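Local coordinates for protein V-type ATP synthase alpha chain (Nanoarchaeum equitans Kin4-M, PDB 5BN3) that forms the A subunit of an archaeal V-type rotary ATPase assembly and holds adenosine-5'-diphosphate in a domain of the P-loop class, at residues 73-78 / 105-110; 114-119 / 155-160; 129-134 / 143-148; 162-167 / 176-181. One frame throughout, in Å; residues are numbered along the deposited sequence.

Interaction 1. Residues 73-78 / 105-110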
# COMPACT_ATOMS: atom_id res chain seq x y z
N PRO A 73 23.35 -20.78 -42.19
CA PRO A 73 23.19 -22.20 -41.88
C PRO A 73 23.97 -22.59 -40.63
O PRO A 73 25.12 -22.17 -40.47
CB PRO A 73 23.79 -22.89 -43.10
CG PRO A 73 23.65 -21.89 -44.21
CD PRO A 73 23.86 -20.56 -43.55
N GLY A 74 23.35 -23.37 -39.75
CA GLY A 74 23.99 -23.78 -38.51
C GLY A 74 23.20 -23.43 -37.25
O GLY A 74 23.58 -23.84 -36.15
N LEU A 75 22.12 -22.67 -37.42
CA LEU A 75 21.29 -22.26 -36.29
C LEU A 75 20.23 -23.31 -35.96
O LEU A 75 19.98 -23.60 -34.79
CB LEU A 75 20.60 -20.93 -36.59
CG LEU A 75 21.49 -19.69 -36.75
CD1 LEU A 75 20.67 -18.50 -37.21
CD2 LEU A 75 22.18 -19.38 -35.44
N LEU A 76 19.63 -23.89 -36.99
CA LEU A 76 18.52 -24.83 -36.83
C LEU A 76 18.90 -26.08 -36.05
O LEU A 76 20.01 -26.61 -36.21
CB LEU A 76 17.93 -25.21 -38.19
CG LEU A 76 17.30 -24.06 -38.98
CD1 LEU A 76 16.73 -24.54 -40.31
CD2 LEU A 76 16.22 -23.41 -38.16
N ALA A 77 17.98 -26.53 -35.19
CA ALA A 77 18.15 -27.73 -34.37
C ALA A 77 19.27 -27.63 -33.33
O ALA A 77 19.68 -28.64 -32.76
CB ALA A 77 18.35 -28.97 -35.25
N ASN A 78 19.74 -26.42 -33.08
CA ASN A 78 20.81 -26.21 -32.10
C ASN A 78 20.39 -25.31 -30.94
O ASN A 78 19.42 -24.56 -31.04
CB ASN A 78 22.06 -25.67 -32.79
CG ASN A 78 22.82 -26.73 -33.55
OD1 ASN A 78 23.16 -27.78 -32.99
ND2 ASN A 78 23.07 -26.49 -34.83
N LEU A 105 33.37 -18.76 -28.43
CA LEU A 105 33.32 -19.64 -29.59
C LEU A 105 32.47 -18.99 -30.67
O LEU A 105 31.59 -18.18 -30.38
CB LEU A 105 32.72 -21.00 -29.21
CG LEU A 105 33.41 -21.84 -28.14
CD1 LEU A 105 32.66 -23.14 -27.91
CD2 LEU A 105 34.85 -22.12 -28.53
N PRO A 106 32.73 -19.35 -31.94
CA PRO A 106 31.87 -18.84 -33.02
C PRO A 106 30.48 -19.49 -32.98
O PRO A 106 30.37 -20.67 -32.64
CB PRO A 106 32.61 -19.26 -34.29
CG PRO A 106 33.45 -20.43 -33.88
CD PRO A 106 33.85 -20.15 -32.46
N THR A 107 29.45 -18.72 -33.32
CA THR A 107 28.07 -19.19 -33.27
C THR A 107 27.81 -20.34 -34.24
O THR A 107 27.27 -21.38 -33.84
CB THR A 107 27.09 -18.04 -33.60
OG1 THR A 107 27.22 -17.01 -32.61
CG2 THR A 107 25.65 -18.54 -33.63
N LEU A 108 28.19 -20.15 -35.49
CA LEU A 108 27.94 -21.14 -36.54
C LEU A 108 29.13 -22.09 -36.70
O LEU A 108 30.29 -21.65 -36.72
CB LEU A 108 27.63 -20.44 -37.86
CG LEU A 108 26.48 -19.44 -37.80
CD1 LEU A 108 26.32 -18.70 -39.12
CD2 LEU A 108 25.19 -20.15 -37.44
N ASP A 109 28.84 -23.39 -36.82
CA ASP A 109 29.87 -24.42 -36.99
C ASP A 109 30.74 -24.11 -38.21
O ASP A 109 30.23 -23.95 -39.32
CB ASP A 109 29.20 -25.80 -37.14
CG ASP A 109 30.18 -26.95 -36.94
OD1 ASP A 109 31.33 -26.86 -37.40
OD2 ASP A 109 29.78 -27.95 -36.31
N ARG A 110 32.05 -24.02 -37.98
CA ARG A 110 32.99 -23.60 -39.02
C ARG A 110 33.51 -24.75 -39.87
O ARG A 110 34.25 -24.53 -40.83
CB ARG A 110 34.18 -22.86 -38.38
CG ARG A 110 33.83 -21.53 -37.73
CD ARG A 110 33.33 -20.53 -38.75
NE ARG A 110 33.37 -19.15 -38.26
CZ ARG A 110 32.35 -18.52 -37.69
NH1 ARG A 110 31.19 -19.14 -37.52
NH2 ARG A 110 32.49 -17.26 -37.28
O HOH W 1 27.52 -24.15 -40.11
O HOH W 2 26.31 -24.37 -36.07
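Leu108 lays its side chain against Pro73 O and the following turn, a case of two irregular loops joined chiefly by one leucine. The first loop contains a type II beta turn from Leu75 to Asn78; the second leads into strand 114-118. Leu108 CG stands anti to the carbonyl carbon (chi1 -55°). From CB outwards the chain keeps close to a single polar atom: CB lies 4.0 Å from Pro73 O, with CG and CD1 beside the same oxygen. At the tip, Leu108 CD2 approaches Pro73 O to 3.6 Å, rests near Gly74 C and meets Leu75 CD2 at 3.7 Å. Thr107 CG2 widens this apolar patch, touching Leu75 CD2 at 4.0 Å, while Thr107 OG1 is hydrogen-bonded to Gly84 O. Gly74 adopts a positive phi of 124°, and its bare CA lets Leu108 CD2 come close to the peptide. Direct contact is thus van der Waals packing of methyls on carbon and a carbonyl oxygen; the polar links run through water. One water lies between Pro73 O and Asp109 O. Gly74 O also receives Asn78 ND2 at 3.0 Å. A second water donates to Gly74 O at 2.8 Å and accepts from Asp109 N at 2.8 Å.

Interaction 2. Residues 114-119 / 155-160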
# COMPACT_ATOMS: atom_id res chain seq x y z
N TRP A 114 28.28 -27.47 -46.21
CA TRP A 114 26.95 -27.23 -46.76
C TRP A 114 26.93 -27.34 -48.28
O TRP A 114 27.95 -27.11 -48.93
CB TRP A 114 26.46 -25.84 -46.35
CG TRP A 114 26.43 -25.64 -44.87
CD1 TRP A 114 27.33 -24.96 -44.11
CD2 TRP A 114 25.43 -26.14 -43.97
NE1 TRP A 114 26.96 -25.01 -42.78
CE2 TRP A 114 25.79 -25.72 -42.68
CE3 TRP A 114 24.27 -26.89 -44.14
CZ2 TRP A 114 25.03 -26.03 -41.55
CZ3 TRP A 114 23.51 -27.20 -43.03
CH2 TRP A 114 23.90 -26.78 -41.75
N GLU A 115 25.78 -27.68 -48.84
CA GLU A 115 25.62 -27.67 -50.30
C GLU A 115 24.85 -26.44 -50.74
O GLU A 115 23.65 -26.31 -50.47
CB GLU A 115 24.94 -28.95 -50.80
CG GLU A 115 24.82 -29.02 -52.31
CD GLU A 115 24.48 -30.41 -52.82
OE1 GLU A 115 25.36 -31.06 -53.41
OE2 GLU A 115 23.32 -30.85 -52.63
N PHE A 116 25.53 -25.53 -51.43
CA PHE A 116 24.94 -24.28 -51.90
C PHE A 116 24.50 -24.37 -53.36
O PHE A 116 25.30 -24.66 -54.24
CB PHE A 116 25.94 -23.14 -51.71
CG PHE A 116 25.47 -21.82 -52.26
CD1 PHE A 116 24.44 -21.13 -51.64
CD2 PHE A 116 26.07 -21.28 -53.38
CE1 PHE A 116 24.01 -19.91 -52.13
CE2 PHE A 116 25.64 -20.06 -53.89
CZ PHE A 116 24.61 -19.38 -53.26
N ILE A 117 23.21 -24.12 -53.60
CA ILE A 117 22.66 -24.11 -54.95
C ILE A 117 22.27 -22.68 -55.33
O ILE A 117 21.33 -22.13 -54.77
CB ILE A 117 21.43 -25.03 -55.06
CG1 ILE A 117 21.80 -26.47 -54.68
CG2 ILE A 117 20.84 -24.98 -56.46
CD1 ILE A 117 20.61 -27.42 -54.62
N PRO A 118 22.99 -22.08 -56.30
CA PRO A 118 22.77 -20.68 -56.67
C PRO A 118 21.43 -20.46 -57.37
O PRO A 118 20.91 -21.37 -58.01
CB PRO A 118 23.92 -20.39 -57.64
CG PRO A 118 24.25 -21.71 -58.23
CD PRO A 118 24.03 -22.72 -57.13
N LYS A 119 20.87 -19.27 -57.21
CA LYS A 119 19.61 -18.92 -57.87
C LYS A 119 19.82 -17.71 -58.77
O LYS A 119 18.88 -17.22 -59.39
CB LYS A 119 18.52 -18.65 -56.84
CG LYS A 119 18.03 -19.89 -56.13
CD LYS A 119 17.59 -20.95 -57.13
CE LYS A 119 16.96 -22.15 -56.45
NZ LYS A 119 16.45 -23.14 -57.44
N GLU A 155 29.86 -10.64 -60.12
CA GLU A 155 31.06 -10.80 -60.92
C GLU A 155 31.50 -12.26 -60.91
O GLU A 155 32.21 -12.72 -61.80
CB GLU A 155 32.17 -9.90 -60.39
CG GLU A 155 31.76 -8.43 -60.26
CD GLU A 155 32.84 -7.57 -59.63
OE1 GLU A 155 33.56 -8.07 -58.74
OE2 GLU A 155 32.97 -6.39 -60.03
N GLU A 156 31.06 -12.98 -59.88
CA GLU A 156 31.41 -14.38 -59.70
C GLU A 156 30.41 -15.02 -58.74
O GLU A 156 30.05 -14.43 -57.73
CB GLU A 156 32.82 -14.49 -59.11
CG GLU A 156 33.66 -15.61 -59.69
CD GLU A 156 34.23 -15.25 -61.04
OE1 GLU A 156 34.62 -14.08 -61.24
OE2 GLU A 156 34.30 -16.14 -61.91
N ILE A 157 29.95 -16.23 -59.07
CA ILE A 157 29.10 -16.99 -58.15
C ILE A 157 29.33 -18.49 -58.31
O ILE A 157 29.32 -19.02 -59.41
CB ILE A 157 27.60 -16.63 -58.29
CG1 ILE A 157 26.76 -17.42 -57.28
CG2 ILE A 157 27.10 -16.85 -59.71
CD1 ILE A 157 25.30 -17.03 -57.24
N TYR A 158 29.55 -19.15 -57.18
CA TYR A 158 29.93 -20.56 -57.19
C TYR A 158 28.77 -21.48 -56.81
O TYR A 158 27.67 -21.02 -56.49
CB TYR A 158 31.12 -20.78 -56.27
CG TYR A 158 32.27 -19.85 -56.57
CD1 TYR A 158 32.75 -19.70 -57.86
CD2 TYR A 158 32.85 -19.09 -55.57
CE1 TYR A 158 33.79 -18.84 -58.14
CE2 TYR A 158 33.90 -18.23 -55.84
CZ TYR A 158 34.36 -18.11 -57.13
OH TYR A 158 35.39 -17.25 -57.41
N GLU A 159 29.04 -22.78 -56.85
CA GLU A 159 28.02 -23.79 -56.59
C GLU A 159 28.68 -25.02 -55.99
O GLU A 159 29.81 -25.37 -56.36
CB GLU A 159 27.31 -24.17 -57.89
CG GLU A 159 26.50 -25.45 -57.83
CD GLU A 159 25.87 -25.81 -59.16
OE1 GLU A 159 26.44 -25.44 -60.21
OE2 GLU A 159 24.80 -26.45 -59.15
N GLY A 160 28.00 -25.67 -55.05
CA GLY A 160 28.48 -26.93 -54.52
C GLY A 160 28.69 -26.94 -53.02
O GLY A 160 27.94 -26.31 -52.27
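Phe116 and Gly160 form the sole beta bridge between these segments, and the glycine makes it at a positive phi of 123°, where a CB would be jammed against the preceding carbonyl O; this shape by itself calls for glycine. The case illustrates how two segments of one chain can be coupled by one antiparallel, hydrogen-bonded pair. Phe116 N donates to Gly160 O at 2.7 Å, and Gly160 N returns a bond to Phe116 O at 3.0 Å; both are nearly straight. Gly160 O is met a second time by Glu115 CA, in a CA-H...O contact of 3.3 Å.

Beyond the pair backbone bonding between the segments stops, and side chains take over. Phe116 CG is anti to the backbone N (chi1 175°), and the edge of its ring is turned to Tyr158 O, which lies in the ring plane 3.4 Å from Phe116 CE2. Pro118 is placed between two neighbours. Its CB meets Ile157 CD1 at 3.7 Å, while its CD packs on Glu159 CB at 3.7 Å; the proline ring and the glutamate chain cross at about a right angle. Thus Glu159 contributes its aliphatic part to this contact.

The bridge joins strand 114-118 to strand 160-162 at the border of a four-stranded antiparallel sheet, within the barrel-sandwich family region. Phe116 also packs on Val135 of the neighbouring strand, and on Ile168 and Leu178 of nearby loops. Chemically, the paired amides fix the register at one point, and the carbonyl at the phenyl edge probably gains a weak electrostatic attraction from the ring hydrogens.

Interaction 3. Residues 129-134 / 143-148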
# COMPACT_ATOMS: atom_id res chain seq x y z
N GLY A 129 19.00 -7.96 -49.64
CA GLY A 129 17.94 -8.86 -49.25
C GLY A 129 17.56 -9.90 -50.29
O GLY A 129 16.71 -10.75 -50.03
N ASP A 130 18.19 -9.84 -51.46
CA ASP A 130 17.90 -10.80 -52.53
C ASP A 130 18.36 -12.21 -52.18
O ASP A 130 19.38 -12.39 -51.51
CB ASP A 130 18.55 -10.36 -53.85
CG ASP A 130 17.80 -9.23 -54.53
OD1 ASP A 130 16.61 -9.02 -54.21
OD2 ASP A 130 18.40 -8.57 -55.40
N ILE A 131 17.61 -13.21 -52.63
CA ILE A 131 18.00 -14.60 -52.47
C ILE A 131 19.03 -14.98 -53.54
O ILE A 131 18.70 -15.05 -54.72
CB ILE A 131 16.78 -15.54 -52.57
CG1 ILE A 131 15.76 -15.20 -51.48
CG2 ILE A 131 17.21 -16.99 -52.45
CD1 ILE A 131 14.47 -15.99 -51.59
N ILE A 132 20.27 -15.21 -53.11
CA ILE A 132 21.35 -15.52 -54.04
C ILE A 132 21.44 -17.03 -54.30
O ILE A 132 22.03 -17.46 -55.29
CB ILE A 132 22.70 -14.96 -53.54
CG1 ILE A 132 23.73 -14.90 -54.68
CG2 ILE A 132 23.23 -15.76 -52.36
CD1 ILE A 132 25.00 -14.17 -54.31
N GLY A 133 20.84 -17.81 -53.40
CA GLY A 133 20.83 -19.26 -53.53
C GLY A 133 20.20 -19.94 -52.34
O GLY A 133 19.71 -19.28 -51.42
N THR A 134 20.20 -21.27 -52.34
CA THR A 134 19.61 -22.04 -51.23
C THR A 134 20.57 -23.09 -50.67
O THR A 134 21.45 -23.58 -51.37
CB THR A 134 18.29 -22.73 -51.64
OG1 THR A 134 18.52 -23.60 -52.75
CG2 THR A 134 17.24 -21.70 -52.02
N ARG A 143 17.27 -20.09 -47.28
CA ARG A 143 17.50 -19.14 -48.36
C ARG A 143 18.61 -18.16 -47.99
O ARG A 143 18.50 -17.41 -47.02
CB ARG A 143 16.20 -18.42 -48.71
CG ARG A 143 15.18 -19.35 -49.36
CD ARG A 143 13.77 -18.82 -49.29
NE ARG A 143 12.81 -19.82 -49.77
CZ ARG A 143 11.49 -19.72 -49.63
NH1 ARG A 143 10.95 -18.67 -49.02
NH2 ARG A 143 10.70 -20.68 -50.09
N ILE A 144 19.68 -18.19 -48.77
CA ILE A 144 20.82 -17.31 -48.54
C ILE A 144 20.49 -15.92 -49.07
O ILE A 144 20.53 -15.68 -50.28
CB ILE A 144 22.10 -17.84 -49.20
CG1 ILE A 144 22.31 -19.31 -48.83
CG2 ILE A 144 23.31 -17.01 -48.78
CD1 ILE A 144 22.38 -19.57 -47.32
N ILE A 145 20.13 -15.01 -48.17
CA ILE A 145 19.81 -13.65 -48.55
C ILE A 145 21.01 -12.75 -48.29
O ILE A 145 21.60 -12.77 -47.21
CB ILE A 145 18.56 -13.12 -47.80
CG1 ILE A 145 18.69 -13.36 -46.29
CG2 ILE A 145 17.30 -13.79 -48.32
CD1 ILE A 145 17.57 -12.75 -45.48
N VAL A 146 21.38 -11.97 -49.31
CA VAL A 146 22.51 -11.06 -49.19
C VAL A 146 22.15 -9.95 -48.21
O VAL A 146 20.97 -9.61 -48.07
CB VAL A 146 22.90 -10.47 -50.56
CG1 VAL A 146 23.29 -11.58 -51.52
CG2 VAL A 146 21.76 -9.66 -51.14
N PRO A 147 23.15 -9.40 -47.50
CA PRO A 147 22.89 -8.34 -46.52
C PRO A 147 22.15 -7.16 -47.14
O PRO A 147 22.33 -6.91 -48.33
CB PRO A 147 24.30 -7.91 -46.10
CG PRO A 147 25.15 -9.11 -46.33
CD PRO A 147 24.58 -9.78 -47.55
N PRO A 148 21.32 -6.47 -46.35
CA PRO A 148 20.55 -5.32 -46.84
C PRO A 148 21.40 -4.24 -47.51
O PRO A 148 20.89 -3.51 -48.36
CB PRO A 148 19.89 -4.77 -45.57
CG PRO A 148 19.74 -5.96 -44.69
CD PRO A 148 20.96 -6.82 -44.96
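Ile131 faces Ile145 across a non-hydrogen-bonded antiparallel pair, within the hairpin of strands 131-137 and 140-145, a simple example of a two-strand unit tied by both backbone and side chains. Four backbone hydrogen bonds cross it. Ile132 N donates to Ile144 O at 2.9 Å, almost along the C=O axis, and Ile144 N reaches Gly133 O. Two more extend the pairing past the strand ends: Val146 N donates to Asp130 O at 3.0 Å, and Gly129 N bonds Val146 O at a more bent angle, from above the carbonyl plane. Weaker CA-H...O contacts fill in between, the shorter from Ile145 CA to Asp130 O at 3.2 Å.

Apolar packing adds to this. Ile131 CG1 touches Ile145 CG2 at 3.8 Å, and Ile131 CD1 meets Arg143 CD at 3.7 Å. Arg143 is extended from CG to NE, lies beside Thr134, and carries its charged end on to Glu141 and Gln311 O. A second group packs where Ile132 CG2 meets Ile144 CG2 at 3.8 Å, and Ile132 CB lies near Val146 CG1.

Asp130 O and Ile144 O each take an N-H together with a CA-H, which implies that both acceptors are doubly engaged between the paired segments.

Interaction 4. Residues 162-167 / 176-181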
# COMPACT_ATOMS: atom_id res chain seq x y z
N PHE A 162 30.45 -26.13 -49.54
CA PHE A 162 31.24 -25.09 -48.89
C PHE A 162 31.05 -25.10 -47.38
O PHE A 162 30.03 -25.58 -46.88
CB PHE A 162 30.82 -23.70 -49.41
CG PHE A 162 30.95 -23.54 -50.89
CD1 PHE A 162 29.89 -23.86 -51.73
CD2 PHE A 162 32.12 -23.05 -51.45
CE1 PHE A 162 30.01 -23.71 -53.10
CE2 PHE A 162 32.24 -22.89 -52.82
CZ PHE A 162 31.18 -23.22 -53.64
N THR A 163 32.03 -24.57 -46.65
CA THR A 163 31.87 -24.30 -45.22
C THR A 163 31.48 -22.83 -45.07
O THR A 163 31.51 -22.08 -46.04
CB THR A 163 33.14 -24.62 -44.41
OG1 THR A 163 34.18 -23.70 -44.75
CG2 THR A 163 33.60 -26.04 -44.68
N ILE A 164 31.14 -22.43 -43.85
CA ILE A 164 30.53 -21.12 -43.60
C ILE A 164 31.41 -19.91 -43.93
O ILE A 164 30.91 -18.86 -44.32
CB ILE A 164 29.97 -21.04 -42.15
CG1 ILE A 164 28.51 -20.61 -42.15
CG2 ILE A 164 30.80 -20.10 -41.29
CD1 ILE A 164 27.59 -21.63 -42.77
N GLU A 165 32.73 -20.06 -43.80
CA GLU A 165 33.64 -18.94 -43.99
C GLU A 165 34.11 -18.78 -45.44
O GLU A 165 34.89 -17.88 -45.75
CB GLU A 165 34.85 -19.05 -43.06
CG GLU A 165 34.60 -18.59 -41.63
CD GLU A 165 34.75 -17.08 -41.46
OE1 GLU A 165 34.53 -16.34 -42.44
OE2 GLU A 165 35.08 -16.64 -40.34
N GLU A 166 33.64 -19.66 -46.32
CA GLU A 166 34.07 -19.64 -47.71
C GLU A 166 33.24 -18.71 -48.59
O GLU A 166 32.03 -18.60 -48.44
CB GLU A 166 34.07 -21.07 -48.29
CG GLU A 166 35.09 -21.98 -47.64
CD GLU A 166 35.21 -23.33 -48.32
OE1 GLU A 166 34.17 -23.99 -48.52
OE2 GLU A 166 36.34 -23.73 -48.66
N THR A 167 33.92 -18.03 -49.52
CA THR A 167 33.28 -17.15 -50.48
C THR A 167 32.44 -17.96 -51.47
O THR A 167 32.94 -18.92 -52.07
CB THR A 167 34.33 -16.32 -51.26
OG1 THR A 167 35.12 -15.57 -50.33
CG2 THR A 167 33.65 -15.37 -52.23
N ILE A 176 30.93 -12.55 -50.81
CA ILE A 176 29.67 -12.90 -50.15
C ILE A 176 29.82 -14.27 -49.50
O ILE A 176 30.34 -15.20 -50.11
CB ILE A 176 28.50 -12.94 -51.16
CG1 ILE A 176 28.35 -11.58 -51.86
CG2 ILE A 176 27.20 -13.35 -50.48
CD1 ILE A 176 28.14 -10.42 -50.91
N LYS A 177 29.38 -14.40 -48.25
CA LYS A 177 29.42 -15.68 -47.55
C LYS A 177 28.04 -16.30 -47.45
O LYS A 177 27.06 -15.74 -47.94
CB LYS A 177 30.01 -15.51 -46.14
CG LYS A 177 31.52 -15.58 -46.08
CD LYS A 177 32.18 -14.35 -46.67
CE LYS A 177 33.70 -14.48 -46.65
NZ LYS A 177 34.23 -14.79 -45.29
N LEU A 178 27.97 -17.48 -46.83
CA LEU A 178 26.69 -18.13 -46.55
C LEU A 178 26.03 -17.48 -45.34
O LEU A 178 24.87 -17.76 -45.03
CB LEU A 178 26.89 -19.63 -46.31
CG LEU A 178 27.21 -20.49 -47.53
CD1 LEU A 178 27.55 -21.91 -47.13
CD2 LEU A 178 26.03 -20.49 -48.48
N TYR A 179 26.78 -16.62 -44.66
CA TYR A 179 26.29 -15.93 -43.47
C TYR A 179 26.67 -14.46 -43.48
O TYR A 179 27.61 -14.05 -44.17
CB TYR A 179 26.86 -16.58 -42.21
CG TYR A 179 28.26 -16.12 -41.85
CD1 TYR A 179 29.37 -16.67 -42.47
CD2 TYR A 179 28.46 -15.15 -40.88
CE1 TYR A 179 30.65 -16.26 -42.13
CE2 TYR A 179 29.73 -14.73 -40.55
CZ TYR A 179 30.81 -15.29 -41.17
OH TYR A 179 32.08 -14.87 -40.84
N HIS A 180 25.95 -13.66 -42.70
CA HIS A 180 26.36 -12.29 -42.43
C HIS A 180 26.06 -11.91 -40.98
O HIS A 180 25.23 -12.56 -40.33
CB HIS A 180 25.73 -11.29 -43.41
CG HIS A 180 24.26 -11.08 -43.20
ND1 HIS A 180 23.30 -11.93 -43.72
CD2 HIS A 180 23.58 -10.10 -42.56
CE1 HIS A 180 22.10 -11.49 -43.39
NE2 HIS A 180 22.24 -10.38 -42.69
N GLU A 181 26.74 -10.89 -40.48
CA GLU A 181 26.55 -10.44 -39.11
C GLU A 181 25.55 -9.30 -39.05
O GLU A 181 25.47 -8.48 -39.97
CB GLU A 181 27.88 -10.01 -38.50
CG GLU A 181 28.88 -11.13 -38.30
CD GLU A 181 30.15 -10.66 -37.62
OE1 GLU A 181 30.53 -9.48 -37.82
OE2 GLU A 181 30.77 -11.46 -36.89
O HOH W 3 30.20 -19.26 -46.93
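Tyr179 CG stands between its own backbone N and carbonyl carbon (chi1 82°), and the ring is directed at the loop carrying Ile164 and Glu165. Glu165 bends at chi2 (-83°), turning CD back towards that ring, and the twice-bent chain of Lys177 brings NZ near Glu165. The case shows a beta turn, type I from Thr163 to Glu166, gripped by the side chains of a nearby loop.

Lys177 NZ holds Glu165 twice: by a hydrogen bond of 3.2 Å to Glu165 O, from above the carbonyl plane, and by a salt bridge of 3.3 Å to Glu165 OE1. The same OE1 takes a weak bond from Tyr179 OH at 3.3 Å, with carboxylate and ring planes almost perpendicular (84°). The two donors probably help to stabilise the negative charge of Glu165, whose OE2 also makes a long, weak ion pair with Arg110 NE. Ile164 O sits at the edge of the tyrosine ring, in its plane, 3.3 Å from Tyr179 CD1. Ile164 CG2 also touches Tyr179 CD1, at 3.9 Å, while Ile164 CD1 packs on Leu178 CB. A water accepts from Leu178 N at 2.9 Å and lies close to both Ile164 O and Glu166 O, so it links the turn to the other segment. Within the turn, Thr163 N bonds Glu166 OE1 at 2.9 Å.

In the barrel-sandwich family region, the contact lies where strand 160-162 leads on to strand 169-171 and strand 174-176 to strand 180-183. Ile164 and Leu178 pack on Trp114 of strand 114-118, and Tyr179 on Glu70 of strand 68-71.

Interactions 2 and 3 hold one antiparallel sheet, since strands 114-118 and 131-137 are neighbours joined by bonds such as Ile117 O to Thr134 N. They rely on backbone pairing: interaction 3 on a run of it within a partly buried hairpin, interaction 2 on a single bridge at a more exposed border. Interactions 1 and 4 join loops instead; the first is buried, packed by van der Waals contact and water-linked, the second more open, with a salt bridge to the exposed Glu165. Pro73 ties them all: it packs on Trp114, Ile144 and Ile164, so the loop contacts close against the sheet. Phe116 and Leu178 likewise join interactions 2 and 4.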